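Local coordinates for DUF4276 family protein (PDB 2P62) that is of unknown function but belongs to a Toprim-like family, whose relatives include primases, topoisomerases and metal-dependent nucleases, at residues R96-E100 against K149-E153; L139-E143 against A157-K161; M190-S194 against L204-Y208. All coordinates share one frame; numbering follows the deposited sequence.

Contact 1 (R96-E100 against K149-E153); sequences RDVDE and KKELE
Two first torsions bring Asp97 and Glu151 into place. Asp97 sets CG opposite its carbonyl carbon (chi1 -66°), aiming the carboxylate at the start of helix 152-162, while Glu151, at that helix's N-cap position, folds CG between its own N and C (chi1 53°), which turns its acid toward Asp99. Aspartate suits Asp97's place at the strand end because a short acid can accept an N-H that the first helical turn cannot pair internally: Leu152 N donates to Asp97 OD1 over 2.8 Å, fairly straight at 156°, reaching the oxygen from above the carboxylate plane. The other oxygen, OD2, takes a bond from water 1 at 2.8 Å, and the same water donates to Glu153 OE2.

A bond between the two backbones follows: Asp99 N donates to Lys150 O at 3.0 Å, although the position of that carbonyl is less certain. In return Lys150 N gives a weak, strongly bent bond to Asp99 OD2. Asp99 OD1 and Glu151 OE1, both acceptors, lie 2.9 Å apart. Beside these polar groups the branched Val98 supplies a hydrophobic flank, its CG1 resting 3.9 Å from CD of the Lys150 aliphatic chain.

The Asp97-Val98-Asp99 run, which starts on the last residue of strand 89-97 and continues into the turn, is consistent with the DxD motif of Toprim domains. Backbone bonds from Arg96 and Val98 tie this strand end to Met136 on strand 129-136. Leu152 packs on Phe16 of helix 11-23, and Glu153 forms a salt bridge with Lys187 of helix 186-196.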
ATOM      1  N   ARG A  96     -16.381  -1.625  11.561  1.00 24.98           N
ATOM      2  CA  ARG A  96     -16.534  -0.499  10.654  1.00 27.06           C
ATOM      3  C   ARG A  96     -16.386   0.807  11.415  1.00 28.09           C
ATOM      4  O   ARG A  96     -16.765   0.897  12.582  1.00 29.26           O
ATOM      5  CB  ARG A  96     -17.917  -0.538   9.981  1.00 26.23           C
ATOM      6  CG  ARG A  96     -18.115   0.596   8.976  1.00 27.15           C
ATOM      7  CD  ARG A  96     -19.455   0.541   8.272  1.00 26.79           C
ATOM      8  NE  ARG A  96     -20.555   0.995   9.126  1.00 29.33           N
ATOM      9  CZ  ARG A  96     -21.818   1.111   8.721  1.00 26.01           C
ATOM     10  NH1 ARG A  96     -22.153   0.810   7.475  1.00 26.36           N
ATOM     11  NH2 ARG A  96     -22.747   1.524   9.566  1.00 27.15           N
ATOM     12  N   ASP A  97     -15.823   1.819  10.765  1.00 28.46           N
ATOM     13  CA  ASP A  97     -15.681   3.113  11.421  1.00 29.16           C
ATOM     14  C   ASP A  97     -17.084   3.566  11.810  1.00 29.55           C
ATOM     15  O   ASP A  97     -18.064   3.236  11.139  1.00 29.39           O
ATOM     16  CB  ASP A  97     -15.106   4.184  10.483  1.00 29.62           C
ATOM     17  CG  ASP A  97     -13.682   3.907  10.053  1.00 31.70           C
ATOM     18  OD1 ASP A  97     -12.912   3.293  10.830  1.00 33.09           O
ATOM     19  OD2 ASP A  97     -13.322   4.345   8.934  1.00 32.61           O
ATOM     20  N   VAL A  98     -17.164   4.331  12.889  1.00 29.97           N
ATOM     21  CA  VAL A  98     -18.421   4.878  13.362  1.00 30.70           C
ATOM     22  C   VAL A  98     -18.963   5.882  12.335  1.00 32.01           C
ATOM     23  O   VAL A  98     -20.164   5.948  12.101  1.00 33.52           O
ATOM     24  CB  VAL A  98     -18.201   5.558  14.740  1.00 31.02           C
ATOM     25  CG1 VAL A  98     -19.435   6.334  15.160  1.00 26.82           C
ATOM     26  CG2 VAL A  98     -17.844   4.498  15.783  1.00 27.94           C
ATOM     27  N   ASP A  99     -18.057   6.640  11.717  1.00 36.33           N
ATOM     28  CA  ASP A  99     -18.372   7.657  10.698  1.00 39.33           C
ATOM     29  C   ASP A  99     -19.239   7.209   9.549  1.00 40.00           C
ATOM     30  O   ASP A  99     -20.144   7.926   9.127  1.00 43.23           O
ATOM     31  CB  ASP A  99     -17.099   8.175  10.052  1.00 42.91           C
ATOM     32  CG  ASP A  99     -16.333   9.073  10.942  1.00 46.49           C
ATOM     33  OD1 ASP A  99     -15.177   9.393  10.588  1.00 48.60           O
ATOM     34  OD2 ASP A  99     -16.890   9.464  11.992  1.00 51.57           O
ATOM     35  N   GLU A 100     -18.916   6.044   9.008  1.00 39.60           N
ATOM     36  CA  GLU A 100     -19.636   5.523   7.866  1.00 39.78           C
ATOM     37  C   GLU A 100     -21.045   5.085   8.214  1.00 38.74           C
ATOM     38  O   GLU A 100     -21.296   4.558   9.301  1.00 40.59           O
ATOM     39  CB  GLU A 100     -18.866   4.354   7.250  1.00 41.28           C
ATOM     40  CG  GLU A 100     -17.375   4.604   7.084  1.00 43.85           C
ATOM     41  CD  GLU A 100     -16.695   3.512   6.278  1.00 46.80           C
ATOM     42  OE1 GLU A 100     -16.975   2.318   6.522  1.00 48.55           O
ATOM     43  OE2 GLU A 100     -15.874   3.853   5.399  1.00 48.98           O
ATOM     44  N   LYS A 149     -13.405  12.997  13.658  1.00 37.70           N
ATOM     45  CA  LYS A 149     -13.980  11.960  12.804  1.00 36.53           C
ATOM     46  C   LYS A 149     -13.716  10.598  13.440  1.00 35.26           C
ATOM     47  O   LYS A 149     -12.570  10.171  13.574  1.00 34.60           O
ATOM     48  CB  LYS A 149     -13.380  12.042  11.397  1.00 37.65           C
ATOM     49  CG  LYS A 149     -13.446  13.451  10.806  1.00 40.60           C
ATOM     50  CD  LYS A 149     -12.964  13.512   9.354  1.00 44.04           C
ATOM     51  CE  LYS A 149     -13.909  12.768   8.416  1.00 45.87           C
ATOM     52  NZ  LYS A 149     -13.519  12.950   6.994  1.00 47.93           N
ATOM     53  N   LYS A 150     -14.793   9.933  13.852  1.00 34.04           N
ATOM     54  CA  LYS A 150     -14.690   8.640  14.510  1.00 33.76           C
ATOM     55  C   LYS A 150     -14.396   7.525  13.521  1.00 33.14           C
ATOM     56  O   LYS A 150     -15.257   7.106  12.744  1.00 31.31           O
ATOM     57  CB  LYS A 150     -15.973   8.349  15.292  1.00 35.58           C
ATOM     58  CG  LYS A 150     -16.272   9.369  16.386  1.00 35.08           C
ATOM     59  CD  LYS A 150     -17.418   8.890  17.260  1.00 39.56           C
ATOM     60  CE  LYS A 150     -17.757   9.875  18.369  1.00 41.77           C
ATOM     61  NZ  LYS A 150     -18.346  11.138  17.829  1.00 45.01           N
ATOM     62  N   GLU A 151     -13.158   7.046  13.571  1.00 32.54           N
ATOM     63  CA  GLU A 151     -12.700   6.000  12.670  1.00 31.46           C
ATOM     64  C   GLU A 151     -11.369   5.453  13.147  1.00 30.08           C
ATOM     65  O   GLU A 151     -10.790   5.962  14.105  1.00 30.37           O
ATOM     66  CB  GLU A 151     -12.571   6.559  11.247  1.00 31.90           C
ATOM     67  CG  GLU A 151     -11.730   7.826  11.118  1.00 31.44           C
ATOM     68  CD  GLU A 151     -11.740   8.383   9.703  1.00 33.72           C
ATOM     69  OE1 GLU A 151     -12.836   8.502   9.113  1.00 36.12           O
ATOM     70  OE2 GLU A 151     -10.659   8.726   9.180  1.00 35.35           O
ATOM     71  N   LEU A 152     -10.893   4.410  12.480  1.00 29.33           N
ATOM     72  CA  LEU A 152      -9.630   3.773  12.836  1.00 28.63           C
ATOM     73  C   LEU A 152      -8.489   4.766  13.044  1.00 29.58           C
ATOM     74  O   LEU A 152      -7.698   4.628  13.975  1.00 30.03           O
ATOM     75  CB  LEU A 152      -9.246   2.767  11.747  1.00 27.39           C
ATOM     76  CG  LEU A 152      -8.138   1.722  11.954  1.00 29.59           C
ATOM     77  CD1 LEU A 152      -6.944   2.106  11.116  1.00 27.90           C
ATOM     78  CD2 LEU A 152      -7.774   1.563  13.427  1.00 26.89           C
ATOM     79  N   GLU A 153      -8.418   5.781  12.192  1.00 28.35           N
ATOM     80  CA  GLU A 153      -7.347   6.752  12.299  1.00 28.07           C
ATOM     81  C   GLU A 153      -7.437   7.622  13.557  1.00 29.49           C
ATOM     82  O   GLU A 153      -6.413   8.016  14.116  1.00 28.12           O
ATOM     83  CB  GLU A 153      -7.310   7.604  11.033  1.00 28.03           C
ATOM     84  CG  GLU A 153      -6.819   6.841   9.795  1.00 29.62           C
ATOM     85  CD  GLU A 153      -7.851   5.887   9.177  1.00 30.48           C
ATOM     86  OE1 GLU A 153      -7.495   5.249   8.153  1.00 27.39           O
ATOM     87  OE2 GLU A 153      -8.997   5.774   9.687  1.00 27.88           O
TER
HETATM   88  O   HOH W   1     -10.786   5.226   8.077  1.00 20.28           O

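Contact 2 (L139-E143 against A157-K161); sequences LTLNE and AYLAK
Leu139-Glu143 lies against Ala157-Lys161 as a loop packed on the side of a helix, apolar at one end and charged at the other. The loop, which includes an inverse gamma turn centred on Asn142, belongs to the long connection between strand 129-136 of the Toprim-like sheet and helix 152-162, so the helix runs back alongside the loop that leads into it.

Leucine suits the place of Leu141 because its branched end reaches both Ala157 and Tyr158. With CG opposite the backbone N (chi1 -172°), Leu141 CG comes to 4.1 Å from Ala157 CB. Leu141 CD2 lies 3.8 Å from Tyr158 CA; the small alanine lets the leucine come close to the helix. The same CD2 meets the edge of the Tyr158 ring, near its plane. Leu139 adds its CD2 at 4.2 Å from Tyr158 CB, the two side chains slanting across each other. The polar end of Tyr158 is used by another helix, its OH hydrogen-bonding Glu229.

Lys161 spans the remaining distance with an almost fully extended chain, its apolar methylenes passing Leu141 CD2, with CD at 4.0 Å. Glu143 approaches from the opposite direction, and its OE1 touches Lys161 CE at 3.4 Å; the salt bridge to NZ is long, 3.8 Å. Were Lys161 replaced by an alanine, the Asn142 carbonyl and the Glu143 carboxylate would probably lose their cationic partner. Leu166 of helix 165-168 packs on both Glu143 and Lys161. At the tip, Lys161 NZ donates to Asn142 O over 2.9 Å, from above the carbonyl plane and with a C=O...N angle of 106°.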
ATOM      1  N   LEU A 139     -14.181   7.471  20.515  1.00 36.08           N
ATOM      2  CA  LEU A 139     -13.431   8.206  21.530  1.00 35.84           C
ATOM      3  C   LEU A 139     -13.416   9.677  21.165  1.00 36.46           C
ATOM      4  O   LEU A 139     -14.014  10.078  20.170  1.00 37.07           O
ATOM      5  CB  LEU A 139     -11.989   7.666  21.663  1.00 34.41           C
ATOM      6  CG  LEU A 139     -10.921   7.672  20.546  1.00 34.75           C
ATOM      7  CD1 LEU A 139     -11.506   7.101  19.260  1.00 34.20           C
ATOM      8  CD2 LEU A 139     -10.393   9.073  20.307  1.00 34.27           C
ATOM      9  N   THR A 140     -12.769  10.488  21.992  1.00 38.72           N
ATOM     10  CA  THR A 140     -12.671  11.914  21.718  1.00 39.66           C
ATOM     11  C   THR A 140     -11.202  12.278  21.710  1.00 39.54           C
ATOM     12  O   THR A 140     -10.506  12.134  22.713  1.00 39.34           O
ATOM     13  CB  THR A 140     -13.398  12.757  22.778  1.00 42.10           C
ATOM     14  OG1 THR A 140     -14.801  12.451  22.754  1.00 43.92           O
ATOM     15  CG2 THR A 140     -13.214  14.247  22.490  1.00 42.10           C
ATOM     16  N   LEU A 141     -10.729  12.708  20.550  1.00 39.90           N
ATOM     17  CA  LEU A 141      -9.338  13.092  20.378  1.00 43.17           C
ATOM     18  C   LEU A 141      -9.319  14.598  20.571  1.00 46.11           C
ATOM     19  O   LEU A 141      -9.774  15.351  19.712  1.00 50.06           O
ATOM     20  CB  LEU A 141      -8.884  12.702  18.971  1.00 40.72           C
ATOM     21  CG  LEU A 141      -7.428  12.790  18.519  1.00 39.16           C
ATOM     22  CD1 LEU A 141      -7.162  14.164  18.004  1.00 40.27           C
ATOM     23  CD2 LEU A 141      -6.479  12.398  19.645  1.00 38.24           C
ATOM     24  N   ASN A 142      -8.810  15.050  21.705  1.00 45.65           N
ATOM     25  CA  ASN A 142      -8.809  16.478  21.962  1.00 46.29           C
ATOM     26  C   ASN A 142      -7.635  17.254  21.388  1.00 46.07           C
ATOM     27  O   ASN A 142      -6.711  17.622  22.110  1.00 44.40           O
ATOM     28  CB  ASN A 142      -8.937  16.727  23.463  1.00 47.70           C
ATOM     29  CG  ASN A 142     -10.349  16.485  23.963  1.00 49.52           C
ATOM     30  OD1 ASN A 142     -11.290  17.162  23.534  1.00 49.09           O
ATOM     31  ND2 ASN A 142     -10.511  15.512  24.861  1.00 47.73           N
ATOM     32  N   GLU A 143      -7.687  17.501  20.078  1.00 46.04           N
ATOM     33  CA  GLU A 143      -6.652  18.259  19.371  1.00 45.68           C
ATOM     34  C   GLU A 143      -7.328  19.406  18.601  1.00 45.83           C
ATOM     35  O   GLU A 143      -8.132  19.178  17.697  1.00 45.42           O
ATOM     36  CB  GLU A 143      -5.874  17.337  18.421  1.00 46.24           C
ATOM     37  CG  GLU A 143      -5.030  16.275  19.138  1.00 45.26           C
ATOM     38  CD  GLU A 143      -3.854  16.870  19.906  1.00 48.13           C
ATOM     39  OE1 GLU A 143      -3.240  16.147  20.729  1.00 45.84           O
ATOM     40  OE2 GLU A 143      -3.539  18.061  19.676  1.00 49.06           O
ATOM     41  N   ALA A 157      -4.598   8.168  16.079  1.00 24.95           N
ATOM     42  CA  ALA A 157      -4.171   9.510  16.439  1.00 25.24           C
ATOM     43  C   ALA A 157      -4.093   9.625  17.964  1.00 26.63           C
ATOM     44  O   ALA A 157      -3.233  10.329  18.495  1.00 25.48           O
ATOM     45  CB  ALA A 157      -5.151  10.540  15.886  1.00 21.86           C
ATOM     46  N   TYR A 158      -4.987   8.925  18.666  1.00 26.64           N
ATOM     47  CA  TYR A 158      -5.003   8.974  20.122  1.00 27.56           C
ATOM     48  C   TYR A 158      -3.796   8.244  20.702  1.00 26.85           C
ATOM     49  O   TYR A 158      -3.232   8.655  21.722  1.00 24.83           O
ATOM     50  CB  TYR A 158      -6.313   8.385  20.662  1.00 29.52           C
ATOM     51  CG  TYR A 158      -6.481   8.555  22.153  1.00 30.79           C
ATOM     52  CD1 TYR A 158      -6.130   7.537  23.030  1.00 31.43           C
ATOM     53  CD2 TYR A 158      -6.963   9.749  22.687  1.00 34.29           C
ATOM     54  CE1 TYR A 158      -6.250   7.694  24.404  1.00 35.33           C
ATOM     55  CE2 TYR A 158      -7.091   9.924  24.062  1.00 37.61           C
ATOM     56  CZ  TYR A 158      -6.731   8.887  24.916  1.00 38.67           C
ATOM     57  OH  TYR A 158      -6.848   9.046  26.280  1.00 42.29           O
ATOM     58  N   LEU A 159      -3.395   7.165  20.041  1.00 27.28           N
ATOM     59  CA  LEU A 159      -2.232   6.413  20.477  1.00 28.99           C
ATOM     60  C   LEU A 159      -1.006   7.312  20.289  1.00 29.56           C
ATOM     61  O   LEU A 159      -0.118   7.346  21.139  1.00 30.04           O
ATOM     62  CB  LEU A 159      -2.082   5.133  19.647  1.00 29.21           C
ATOM     63  CG  LEU A 159      -0.847   4.267  19.943  1.00 31.86           C
ATOM     64  CD1 LEU A 159      -0.856   3.825  21.393  1.00 32.27           C
ATOM     65  CD2 LEU A 159      -0.836   3.059  19.022  1.00 31.25           C
ATOM     66  N   ALA A 160      -0.969   8.046  19.179  1.00 29.27           N
ATOM     67  CA  ALA A 160       0.144   8.947  18.897  1.00 31.29           C
ATOM     68  C   ALA A 160       0.216   9.999  19.996  1.00 32.22           C
ATOM     69  O   ALA A 160       1.298  10.370  20.453  1.00 33.29           O
ATOM     70  CB  ALA A 160      -0.038   9.614  17.530  1.00 30.93           C
ATOM     71  N   LYS A 161      -0.947  10.477  20.415  1.00 33.56           N
ATOM     72  CA  LYS A 161      -1.025  11.468  21.477  1.00 34.25           C
ATOM     73  C   LYS A 161      -0.408  10.917  22.766  1.00 33.47           C
ATOM     74  O   LYS A 161       0.518  11.507  23.317  1.00 34.41           O
ATOM     75  CB  LYS A 161      -2.486  11.861  21.716  1.00 34.41           C
ATOM     76  CG  LYS A 161      -2.678  12.978  22.731  1.00 35.88           C
ATOM     77  CD  LYS A 161      -4.114  13.472  22.699  1.00 36.73           C
ATOM     78  CE  LYS A 161      -4.331  14.655  23.622  1.00 36.25           C
ATOM     79  NZ  LYS A 161      -5.706  15.206  23.467  1.00 36.92           N
TER

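Contact 3 (M190-S194 against L204-Y208); sequences MHILS and LSGLY
Met190 reaches across to Leu204 and Tyr208 in a buried helix-helix packing: segments 190-194 and 204-208 of helices 186-196 and 204-218 cross at 68°, their axes 10.7 Å apart at closest approach. From the base outward, Met190 CB faces Leu204 CD1 at 4.3 Å, and CG comes to the edge of the Tyr208 ring, near its plane; the model is too tight around the ring hydroxyl for its spacing to be trusted. SD then forms an oblique Met-aromatic contact, 4.8 Å from the ring centroid. Met190 CE, at the tip, turns back to Leu193 CD2 of its own helix, 3.5 Å away. A long, flexible, polarisable methionine suits this place, bending round beside an aromatic ring.

Small Ser194 fits between two leucines, its OG 3.3 Å from Leu204 CD2 and equally far from Leu207 CD2, while bonding weakly to Met190 O. The side chains of His191 and Leu204 cross at about a right angle. His191 also meets His191 of the second subunit, and Ser205 N bonds Asp202 of that subunit; with the interchain disulfide at Cys203, this places the helix pair at the dimer interface. Leu193 adds an apolar touch, its CD2 lying 4.1 Å from Leu207 CD2.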
ATOM      1  N   MET A 190      -2.148  10.913  10.259  1.00 28.61           N
ATOM      2  CA  MET A 190      -1.459   9.666  10.013  1.00 28.46           C
ATOM      3  C   MET A 190      -0.215   9.931   9.164  1.00 28.43           C
ATOM      4  O   MET A 190       0.810   9.280   9.330  1.00 29.94           O
ATOM      5  CB  MET A 190      -2.410   8.701   9.318  1.00 27.12           C
ATOM      6  CG  MET A 190      -2.506   7.349   9.986  1.00 28.18           C
ATOM      7  SD  MET A 190      -3.257   7.254  11.603  1.00 18.00           S
ATOM      8  CE  MET A 190      -2.013   7.703  12.633  1.00 27.04           C
ATOM      9  N   HIS A 191      -0.299  10.903   8.265  1.00 27.54           N
ATOM     10  CA  HIS A 191       0.843  11.229   7.432  1.00 28.11           C
ATOM     11  C   HIS A 191       1.907  12.000   8.194  1.00 29.81           C
ATOM     12  O   HIS A 191       3.084  11.939   7.845  1.00 30.25           O
ATOM     13  CB  HIS A 191       0.398  12.001   6.195  1.00 26.03           C
ATOM     14  CG  HIS A 191      -0.280  11.142   5.181  1.00 23.93           C
ATOM     15  ND1 HIS A 191      -1.650  11.091   5.042  1.00 20.78           N
ATOM     16  CD2 HIS A 191       0.221  10.237   4.308  1.00 23.03           C
ATOM     17  CE1 HIS A 191      -1.964  10.191   4.129  1.00 21.68           C
ATOM     18  NE2 HIS A 191      -0.846   9.656   3.668  1.00 22.98           N
ATOM     19  N   ILE A 192       1.500  12.724   9.233  1.00 30.68           N
ATOM     20  CA  ILE A 192       2.455  13.460  10.042  1.00 29.70           C
ATOM     21  C   ILE A 192       3.206  12.409  10.837  1.00 30.81           C
ATOM     22  O   ILE A 192       4.410  12.532  11.069  1.00 33.46           O
ATOM     23  CB  ILE A 192       1.753  14.418  11.012  1.00 30.36           C
ATOM     24  CG1 ILE A 192       1.018  15.494  10.218  1.00 27.78           C
ATOM     25  CG2 ILE A 192       2.769  15.025  11.981  1.00 28.59           C
ATOM     26  CD1 ILE A 192       0.328  16.505  11.074  1.00 30.40           C
ATOM     27  N   LEU A 193       2.481  11.367  11.243  1.00 29.48           N
ATOM     28  CA  LEU A 193       3.070  10.262  11.994  1.00 29.79           C
ATOM     29  C   LEU A 193       4.152   9.571  11.151  1.00 31.10           C
ATOM     30  O   LEU A 193       5.176   9.159  11.684  1.00 32.35           O
ATOM     31  CB  LEU A 193       1.994   9.238  12.392  1.00 29.15           C
ATOM     32  CG  LEU A 193       2.475   7.987  13.151  1.00 31.93           C
ATOM     33  CD1 LEU A 193       3.027   8.391  14.513  1.00 32.41           C
ATOM     34  CD2 LEU A 193       1.325   6.999  13.337  1.00 31.22           C
ATOM     35  N   SER A 194       3.932   9.445   9.841  1.00 30.95           N
ATOM     36  CA  SER A 194       4.919   8.811   8.967  1.00 31.80           C
ATOM     37  C   SER A 194       6.226   9.604   9.002  1.00 32.54           C
ATOM     38  O   SER A 194       7.325   9.040   8.999  1.00 31.11           O
ATOM     39  CB  SER A 194       4.416   8.752   7.521  1.00 31.94           C
ATOM     40  OG  SER A 194       3.276   7.935   7.384  1.00 32.09           O
ATOM     41  N   LEU A 204       0.517   3.062   4.671  1.00 23.41           N
ATOM     42  CA  LEU A 204       0.322   3.430   6.057  1.00 24.50           C
ATOM     43  C   LEU A 204       0.042   2.169   6.871  1.00 25.81           C
ATOM     44  O   LEU A 204       0.399   2.087   8.046  1.00 26.85           O
ATOM     45  CB  LEU A 204      -0.849   4.406   6.176  1.00 23.93           C
ATOM     46  CG  LEU A 204      -0.644   5.787   5.548  1.00 22.29           C
ATOM     47  CD1 LEU A 204      -1.957   6.538   5.587  1.00 23.20           C
ATOM     48  CD2 LEU A 204       0.453   6.559   6.287  1.00 18.49           C
ATOM     49  N   SER A 205      -0.600   1.185   6.244  1.00 24.84           N
ATOM     50  CA  SER A 205      -0.908  -0.059   6.926  1.00 22.89           C
ATOM     51  C   SER A 205       0.382  -0.668   7.458  1.00 23.27           C
ATOM     52  O   SER A 205       0.406  -1.224   8.552  1.00 22.55           O
ATOM     53  CB  SER A 205      -1.597  -1.037   5.970  1.00 23.71           C
ATOM     54  OG  SER A 205      -0.776  -1.353   4.853  1.00 27.70           O
ATOM     55  N   GLY A 206       1.454  -0.555   6.676  1.00 23.80           N
ATOM     56  CA  GLY A 206       2.737  -1.091   7.098  1.00 23.79           C
ATOM     57  C   GLY A 206       3.298  -0.329   8.283  1.00 25.25           C
ATOM     58  O   GLY A 206       4.015  -0.886   9.116  1.00 26.10           O
ATOM     59  N   LEU A 207       2.970   0.956   8.359  1.00 25.41           N
ATOM     60  CA  LEU A 207       3.432   1.805   9.449  1.00 25.67           C
ATOM     61  C   LEU A 207       2.758   1.407  10.766  1.00 25.14           C
ATOM     62  O   LEU A 207       3.392   1.390  11.824  1.00 25.28           O
ATOM     63  CB  LEU A 207       3.139   3.277   9.127  1.00 23.83           C
ATOM     64  CG  LEU A 207       3.335   4.291  10.264  1.00 25.16           C
ATOM     65  CD1 LEU A 207       4.799   4.301  10.722  1.00 20.75           C
ATOM     66  CD2 LEU A 207       2.900   5.664   9.791  1.00 23.42           C
ATOM     67  N   TYR A 208       1.473   1.080  10.700  1.00 24.89           N
ATOM     68  CA  TYR A 208       0.736   0.686  11.897  1.00 25.44           C
ATOM     69  C   TYR A 208       1.354  -0.568  12.526  1.00 25.85           C
ATOM     70  O   TYR A 208       1.547  -0.626  13.748  1.00 26.08           O
ATOM     71  CB  TYR A 208      -0.746   0.477  11.547  1.00 22.02           C
ATOM     72  CG  TYR A 208      -1.370   1.701  10.902  1.00 20.01           C
ATOM     73  CD1 TYR A 208      -2.514   1.592  10.113  1.00 20.10           C
ATOM     74  CD2 TYR A 208      -0.782   2.968  11.038  1.00 21.58           C
ATOM     75  CE1 TYR A 208      -3.052   2.709   9.470  1.00 19.42           C
ATOM     76  CE2 TYR A 208      -1.316   4.096  10.396  1.00 18.72           C
ATOM     77  CZ  TYR A 208      -2.447   3.954   9.611  1.00 19.67           C
ATOM     78  OH  TYR A 208      -2.975   5.024   8.924  1.00 17.63           O
TER

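Contacts 1 and 2 use successive parts of helix 152-162: the first meets its start from the end of a sheet strand, the second covers its side with the loop that precedes it, and they touch where Lys150 packs near the Leu139 carbonyl. Contact 3 joins two other helices but abuts contact 1, Glu153 against Met190 and Leu152 against Tyr208. The chemistry differs with burial. Contact 3, which lies by the second subunit, is wholly buried, without a hydrogen bond between its segments. Contact 1 is partly buried and dominated by carboxylates and backbone bonds, whereas contact 2 combines leucine packing with a partly exposed lysine, beside a loop with exposed residues.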